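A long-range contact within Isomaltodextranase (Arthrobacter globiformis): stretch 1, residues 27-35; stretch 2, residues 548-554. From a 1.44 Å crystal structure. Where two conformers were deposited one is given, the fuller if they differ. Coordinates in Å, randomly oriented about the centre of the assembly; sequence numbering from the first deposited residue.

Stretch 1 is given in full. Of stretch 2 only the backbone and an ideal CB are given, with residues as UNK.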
# COMPACT_ATOMS: atom_id res chain seq x y z
N ARG A 27 -7.20 6.02 6.70
CA ARG A 27 -7.16 7.31 6.02
C ARG A 27 -8.05 7.33 4.80
O ARG A 27 -8.64 8.37 4.48
CB ARG A 27 -5.71 7.65 5.64
CG ARG A 27 -5.53 8.79 4.66
CD ARG A 27 -4.06 9.13 4.51
NE ARG A 27 -3.68 9.57 3.19
CZ ARG A 27 -3.64 10.83 2.76
NH1 ARG A 27 -3.25 11.08 1.54
NH2 ARG A 27 -4.00 11.85 3.56
N ASN A 28 -8.14 6.21 4.09
CA ASN A 28 -9.16 6.04 3.05
C ASN A 28 -9.09 7.11 1.98
O ASN A 28 -10.14 7.65 1.52
CB ASN A 28 -10.54 6.06 3.78
CG ASN A 28 -11.70 5.70 2.89
OD1 ASN A 28 -11.66 4.78 2.06
ND2 ASN A 28 -12.81 6.42 3.09
N SER A 29 -7.88 7.42 1.54
CA SER A 29 -7.66 8.47 0.55
C SER A 29 -7.92 7.98 -0.88
O SER A 29 -7.99 6.79 -1.16
CB SER A 29 -6.24 8.99 0.63
OG SER A 29 -5.37 8.16 -0.14
N VAL A 30 -8.01 8.94 -1.81
CA VAL A 30 -8.15 8.63 -3.21
C VAL A 30 -6.99 7.74 -3.70
O VAL A 30 -7.16 6.94 -4.62
CB VAL A 30 -8.26 9.94 -4.04
CG1 VAL A 30 -7.03 10.83 -3.91
CG2 VAL A 30 -8.62 9.66 -5.48
N PHE A 31 -5.81 7.88 -3.09
CA PHE A 31 -4.68 7.05 -3.51
C PHE A 31 -4.91 5.57 -3.24
O PHE A 31 -4.75 4.74 -4.16
CB PHE A 31 -3.40 7.50 -2.81
CG PHE A 31 -2.94 8.86 -3.25
CD1 PHE A 31 -2.24 9.03 -4.44
CD2 PHE A 31 -3.22 9.96 -2.47
CE1 PHE A 31 -1.84 10.29 -4.84
CE2 PHE A 31 -2.82 11.21 -2.86
CZ PHE A 31 -2.13 11.38 -4.04
N THR A 32 -5.28 5.20 -2.03
CA THR A 32 -5.48 3.79 -1.75
C THR A 32 -6.78 3.26 -2.35
O THR A 32 -6.92 2.07 -2.59
CB THR A 32 -5.46 3.46 -0.26
OG1 THR A 32 -6.51 4.19 0.40
CG2 THR A 32 -4.10 3.80 0.36
N ARG A 33 -7.77 4.15 -2.54
CA ARG A 33 -9.02 3.71 -3.16
C ARG A 33 -8.94 3.50 -4.65
O ARG A 33 -9.72 2.72 -5.21
CB ARG A 33 -10.10 4.74 -2.83
CG ARG A 33 -10.42 4.83 -1.35
CD ARG A 33 -11.31 6.03 -1.01
NE ARG A 33 -12.60 5.95 -1.70
CZ ARG A 33 -13.63 5.24 -1.25
NH1 ARG A 33 -13.59 4.55 -0.12
NH2 ARG A 33 -14.74 5.19 -1.99
N SER A 34 -8.02 4.20 -5.32
CA SER A 34 -7.98 4.21 -6.78
C SER A 34 -7.16 3.09 -7.41
O SER A 34 -7.25 2.90 -8.62
CB SER A 34 -7.45 5.55 -7.34
OG SER A 34 -8.31 6.61 -6.97
N GLY A 35 -6.38 2.36 -6.62
CA GLY A 35 -5.53 1.33 -7.22
C GLY A 35 -4.32 1.00 -6.40
O GLY A 35 -4.29 1.09 -5.17
N UNK A 548 -22.23 2.41 -2.19
CA UNK A 548 -21.38 2.59 -3.37
C UNK A 548 -20.89 4.03 -3.41
O UNK A 548 -21.63 4.97 -3.09
CB UNK A 548 -22.13 2.24 -4.65
N UNK A 549 -19.60 4.21 -3.78
CA UNK A 549 -18.94 5.49 -3.79
C UNK A 549 -17.99 5.59 -4.98
O UNK A 549 -17.50 4.55 -5.49
CB UNK A 549 -18.19 5.71 -2.48
N UNK A 550 -17.71 6.82 -5.38
CA UNK A 550 -16.65 7.07 -6.35
C UNK A 550 -15.33 6.93 -5.62
O UNK A 550 -15.30 6.83 -4.38
CB UNK A 550 -16.79 8.45 -7.00
N UNK A 551 -14.24 6.93 -6.37
CA UNK A 551 -12.89 6.83 -5.75
C UNK A 551 -12.63 7.96 -4.76
O UNK A 551 -11.95 7.74 -3.75
CB UNK A 551 -11.81 6.85 -6.83
N UNK A 552 -13.21 9.14 -5.00
CA UNK A 552 -13.05 10.28 -4.08
C UNK A 552 -13.97 10.26 -2.84
O UNK A 552 -14.01 11.24 -2.08
CB UNK A 552 -13.30 11.58 -4.85
N UNK A 553 -14.67 9.15 -2.66
CA UNK A 553 -15.59 8.88 -1.53
C UNK A 553 -17.00 9.43 -1.73
O UNK A 553 -17.87 9.13 -0.92
CB UNK A 553 -15.01 9.47 -0.24
N UNK A 554 -17.23 10.16 -2.81
CA UNK A 554 -18.58 10.71 -3.08
C UNK A 554 -19.59 9.58 -3.13
O UNK A 554 -19.40 8.57 -3.80
CB UNK A 554 -18.61 11.50 -4.39

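Stretch 1 reaches stretch 2 chiefly through Arg-33, whose guanidinium lies beside the second backbone. Arg-33 NE donates to the carbonyl O of position 551 at 2.8 Å, and Arg-33 NH2 donates to the carbonyl O of position 550 at 3.0 Å. Both acceptors are backbone atoms, so these bonds do not by themselves select a side chain; CB directions, backbone angles and neighbouring atoms must guide the choice.

At position 548 the backbone is extended, CA-to-CB points away, and nothing of stretch 1 lies within reach of the ideal CB. Stretch 1 sets no preference here; the residue is Ala-548.

Position 549 is also extended, but its CB points toward stretch 1 and lies 3.5 Å from Arg-33 NH2. A positive charge here calls for an acceptor: aspartate, glutamate, or a neutral glutamine or asparagine could answer, with an acid adding charge attraction. The residue is Glu-549. With chi1 m and chi2 t, it places OE1 2.9 Å from Arg-33 NH2 in a salt bridge. The same OE1 accepts from two waters, one bound by Asn-28 ND2 and the other by Arg-33 NH1, extending the link to stretch 1.

Position 550 opens a type I turn and its CB points away, into space that stretch 1 leaves free. A long polar chain is one of many that would fit, and Lys-550 is found, touching a crystal neighbour.

At position 551 the CB points sideways, 3.5 Å from Ser-34 OG and 4.5 Å from Val-30 CG2. With helix atoms this near, a small residue such as alanine or serine is the simplest fit. Ala-551 packs its methyl there, while Ser-34 OG donates its own hydrogen bond to Val-30 O.

Position 552 points away, its CB 5.1 Å from Val-30 CG2, so local needs can govern. Aspartate, asparagine or serine could accept from the backbone ahead; Asp-552 does so, its OD1 accepting from the backbone N of position 554.

Position 553 has positive phi (85°), which favours glycine or asparagine on backbone grounds, but a longer chain could also reach across Arg-33: the CB lies 4.5 Å from Arg-33 NE, and Asn-28 O is within reach of a long donor. Arg-553 CG lies over one face of the Arg-33 guanidinium, 3.5 Å from Arg-33 NE, and Arg-553 NH1 donates to Asn-28 O at 3.2 Å, a weak hydrogen bond.

Position 554 points away from stretch 1, which places no demand on it. Serine or threonine could reach the Asp-552 carboxylate; Ser-554 OG donates to Asp-552 OD1 at 2.7 Å.

Stretch 2 548-554: AEKADRS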
# COMPACT_ATOMS: atom_id res chain seq x y z
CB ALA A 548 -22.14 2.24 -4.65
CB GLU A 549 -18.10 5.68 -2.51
CG GLU A 549 -18.92 5.78 -1.24
CD GLU A 549 -18.09 5.91 0.03
OE1 GLU A 549 -16.84 5.77 -0.04
OE2 GLU A 549 -18.66 6.14 1.12
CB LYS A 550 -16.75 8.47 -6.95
CG LYS A 550 -18.07 8.79 -7.62
CD LYS A 550 -18.05 10.22 -8.14
CE LYS A 550 -17.35 10.34 -9.48
NZ LYS A 550 -18.12 9.74 -10.61
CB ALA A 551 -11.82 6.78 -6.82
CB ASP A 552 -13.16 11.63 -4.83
CG ASP A 552 -14.59 12.06 -5.07
OD1 ASP A 552 -15.50 11.23 -4.93
OD2 ASP A 552 -14.74 13.29 -5.37
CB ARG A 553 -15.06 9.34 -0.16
CG ARG A 553 -13.77 8.64 0.28
CD ARG A 553 -13.23 9.30 1.54
NE ARG A 553 -12.93 10.69 1.27
CZ ARG A 553 -11.95 11.11 0.48
NH1 ARG A 553 -11.13 10.24 -0.13
NH2 ARG A 553 -11.78 12.42 0.30
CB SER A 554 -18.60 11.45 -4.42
OG SER A 554 -17.73 12.60 -4.44
O HOH W 1 -15.54 5.98 2.42
O HOH W 2 -15.93 2.65 0.33
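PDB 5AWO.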